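Local coordinates for lysosome-associated membrane glycoprotein 3 (Homo sapiens, PDB 4AKM) that takes part in fusion of lysosomes with autophagosomes and in the unfolded protein response as a glycoprotein of the lysosomal membrane, at residues 45-49 with 61-65. Residues are numbered along the deposited sequence; the frame is centred on the assembly and turned at random.
Sequences NATQA and LLNFQ
Residues 45-49 lead out of a loop into an edge strand that runs antiparallel to 61-65, with end-to-end directions 166° apart. Asn45 stays clear of the partner, and its backbone N hydrogen-bonds to Asp43 OD1. Ala46 has phi/psi -133/30, and its O lies 3.8 Å from Phe64 CB. Thr47, at -137/126, lies nearest Phe64, with CA atoms 4.8 Å apart. Its m rotamer places OG1 3.6 Å from Phe64 CB and CG2 3.7 Å from Leu62 CB, while OG1 hydrogen-bonds to the backbone O of Asp43; Thr47 CA also makes a CA-H...O contact of 3.2 Å to Asn63 O. Gln48 and Asn63 form a hydrogen-bonded pair: Gln48 N to Asn63 O and Asn63 N to Gln48 O both measure 2.9 Å. Their side chains share one face of the sheet, with both ends leading away from the partner segment. Ala49 follows in a non-hydrogen-bonded pair with Leu62 (CA-CA 4.6 Å); on the other face, Ala49 CB meets CD2 of the mt Leu62 at 3.8 Å. There Tyr7 touches both, Leu62 touches Ile23 and Phe64 touches Leu25, the last two on strand 14-27. Such pairing is typical of a beta hairpin, here strands 48-52 and 57-64 at the margin of one sheet of the membrane-proximal, beta-prism part of the LAMP-3 luminal domain.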
ATOM      1  N   ASN A  45       6.889  -7.804 -10.492  1.00 48.28           N
ATOM      2  CA  ASN A  45       7.035  -9.160 -11.020  1.00 55.37           C
ATOM      3  C   ASN A  45       7.849 -10.067 -10.094  1.00 51.89           C
ATOM      4  O   ASN A  45       8.110 -11.227 -10.404  1.00 47.49           O
ATOM      5  CB  ASN A  45       7.596  -9.146 -12.445  1.00 53.81           C
ATOM      6  CG  ASN A  45       6.544  -8.773 -13.481  1.00 65.12           C
ATOM      7  OD1 ASN A  45       5.339  -8.971 -13.271  1.00 58.69           O
ATOM      8  ND2 ASN A  45       6.995  -8.237 -14.612  1.00 66.32           N
ATOM      9  N   ALA A  46       8.224  -9.517  -8.947  1.00 52.17           N
ATOM     10  CA  ALA A  46       9.035 -10.213  -7.962  1.00 39.69           C
ATOM     11  C   ALA A  46       8.395 -10.016  -6.590  1.00 41.16           C
ATOM     12  O   ALA A  46       9.074  -9.999  -5.562  1.00 38.73           O
ATOM     13  CB  ALA A  46      10.452  -9.669  -7.977  1.00 34.49           C
ATOM     14  N   THR A  47       7.075  -9.864  -6.585  1.00 44.17           N
ATOM     15  CA  THR A  47       6.346  -9.559  -5.360  1.00 44.54           C
ATOM     16  C   THR A  47       5.070 -10.392  -5.247  1.00 42.25           C
ATOM     17  O   THR A  47       4.241 -10.405  -6.155  1.00 40.82           O
ATOM     18  CB  THR A  47       6.021  -8.044  -5.270  1.00 41.80           C
ATOM     19  OG1 THR A  47       7.217  -7.317  -4.958  1.00 44.40           O
ATOM     20  CG2 THR A  47       4.974  -7.763  -4.202  1.00 34.89           C
ATOM     21  N   GLN A  48       4.932 -11.093  -4.128  1.00 39.93           N
ATOM     22  CA  GLN A  48       3.788 -11.957  -3.894  1.00 42.51           C
ATOM     23  C   GLN A  48       2.703 -11.214  -3.128  1.00 42.71           C
ATOM     24  O   GLN A  48       2.941 -10.692  -2.041  1.00 42.50           O
ATOM     25  CB  GLN A  48       4.216 -13.192  -3.104  1.00 41.32           C
ATOM     26  CG  GLN A  48       5.690 -13.545  -3.259  1.00 51.53           C
ATOM     27  CD  GLN A  48       5.910 -14.801  -4.079  1.00 56.69           C
ATOM     28  OE1 GLN A  48       5.117 -15.127  -4.967  1.00 55.12           O
ATOM     29  NE2 GLN A  48       6.989 -15.520  -3.781  1.00 57.18           N
ATOM     30  N   ALA A  49       1.506 -11.179  -3.694  1.00 36.88           N
ATOM     31  CA  ALA A  49       0.377 -10.575  -3.016  1.00 40.12           C
ATOM     32  C   ALA A  49      -0.446 -11.636  -2.293  1.00 45.23           C
ATOM     33  O   ALA A  49      -0.760 -12.692  -2.846  1.00 41.14           O
ATOM     34  CB  ALA A  49      -0.482  -9.810  -4.005  1.00 45.80           C
ATOM     35  N   LEU A  61      -1.232  -7.611   1.647  1.00 43.15           N
ATOM     36  CA  LEU A  61       0.166  -7.743   2.005  1.00 43.00           C
ATOM     37  C   LEU A  61       0.979  -8.128   0.785  1.00 37.17           C
ATOM     38  O   LEU A  61       0.626  -9.047   0.042  1.00 39.02           O
ATOM     39  CB  LEU A  61       0.348  -8.766   3.123  1.00 43.90           C
ATOM     40  CG  LEU A  61       1.786  -8.997   3.583  1.00 42.77           C
ATOM     41  CD1 LEU A  61       2.408  -7.726   4.146  1.00 39.15           C
ATOM     42  CD2 LEU A  61       1.814 -10.108   4.601  1.00 35.56           C
ATOM     43  N   LEU A  62       2.069  -7.399   0.588  1.00 38.32           N
ATOM     44  CA  LEU A  62       2.945  -7.592  -0.551  1.00 35.65           C
ATOM     45  C   LEU A  62       4.305  -7.992  -0.033  1.00 33.02           C
ATOM     46  O   LEU A  62       4.932  -7.249   0.711  1.00 38.94           O
ATOM     47  CB  LEU A  62       3.067  -6.295  -1.333  1.00 32.98           C
ATOM     48  CG  LEU A  62       1.743  -5.657  -1.750  1.00 38.88           C
ATOM     49  CD1 LEU A  62       1.997  -4.305  -2.377  1.00 41.60           C
ATOM     50  CD2 LEU A  62       0.990  -6.558  -2.712  1.00 35.94           C
ATOM     51  N   ASN A  63       4.762  -9.171  -0.416  1.00 31.11           N
ATOM     52  CA  ASN A  63       6.057  -9.635   0.046  1.00 38.06           C
ATOM     53  C   ASN A  63       7.073  -9.688  -1.065  1.00 40.08           C
ATOM     54  O   ASN A  63       6.744  -9.997  -2.206  1.00 39.11           O
ATOM     55  CB  ASN A  63       5.950 -11.003   0.723  1.00 40.21           C
ATOM     56  CG  ASN A  63       6.128 -10.915   2.220  1.00 42.54           C
ATOM     57  OD1 ASN A  63       5.151 -10.912   2.974  1.00 32.72           O
ATOM     58  ND2 ASN A  63       7.385 -10.824   2.664  1.00 43.88           N
ATOM     59  N   PHE A  64       8.317  -9.393  -0.717  1.00 37.41           N
ATOM     60  CA  PHE A  64       9.391  -9.412  -1.687  1.00 40.61           C
ATOM     61  C   PHE A  64      10.657  -9.802  -0.977  1.00 40.61           C
ATOM     62  O   PHE A  64      10.697  -9.860   0.247  1.00 45.98           O
ATOM     63  CB  PHE A  64       9.549  -8.032  -2.347  1.00 41.41           C
ATOM     64  CG  PHE A  64       9.585  -6.898  -1.368  1.00 38.87           C
ATOM     65  CD1 PHE A  64      10.762  -6.562  -0.717  1.00 38.60           C
ATOM     66  CD2 PHE A  64       8.441  -6.178  -1.086  1.00 35.21           C
ATOM     67  CE1 PHE A  64      10.795  -5.531   0.194  1.00 36.24           C
ATOM     68  CE2 PHE A  64       8.467  -5.144  -0.184  1.00 36.12           C
ATOM     69  CZ  PHE A  64       9.647  -4.817   0.461  1.00 38.04           C
ATOM     70  N   GLN A  65      11.695 -10.077  -1.746  1.00 45.80           N
ATOM     71  CA  GLN A  65      12.982 -10.349  -1.146  1.00 55.38           C
ATOM     72  C   GLN A  65      13.470  -9.112  -0.413  1.00 48.59           C
ATOM     73  O   GLN A  65      13.784  -8.094  -1.029  1.00 50.01           O
ATOM     74  CB  GLN A  65      13.996 -10.784  -2.201  1.00 64.69           C
ATOM     75  CG  GLN A  65      14.473 -12.210  -2.017  1.00 70.22           C
ATOM     76  CD  GLN A  65      13.333 -13.213  -2.085  1.00 79.96           C
ATOM     77  OE1 GLN A  65      12.762 -13.602  -1.058  1.00 80.17           O
ATOM     78  NE2 GLN A  65      12.996 -13.639  -3.299  1.00 78.77           N
TER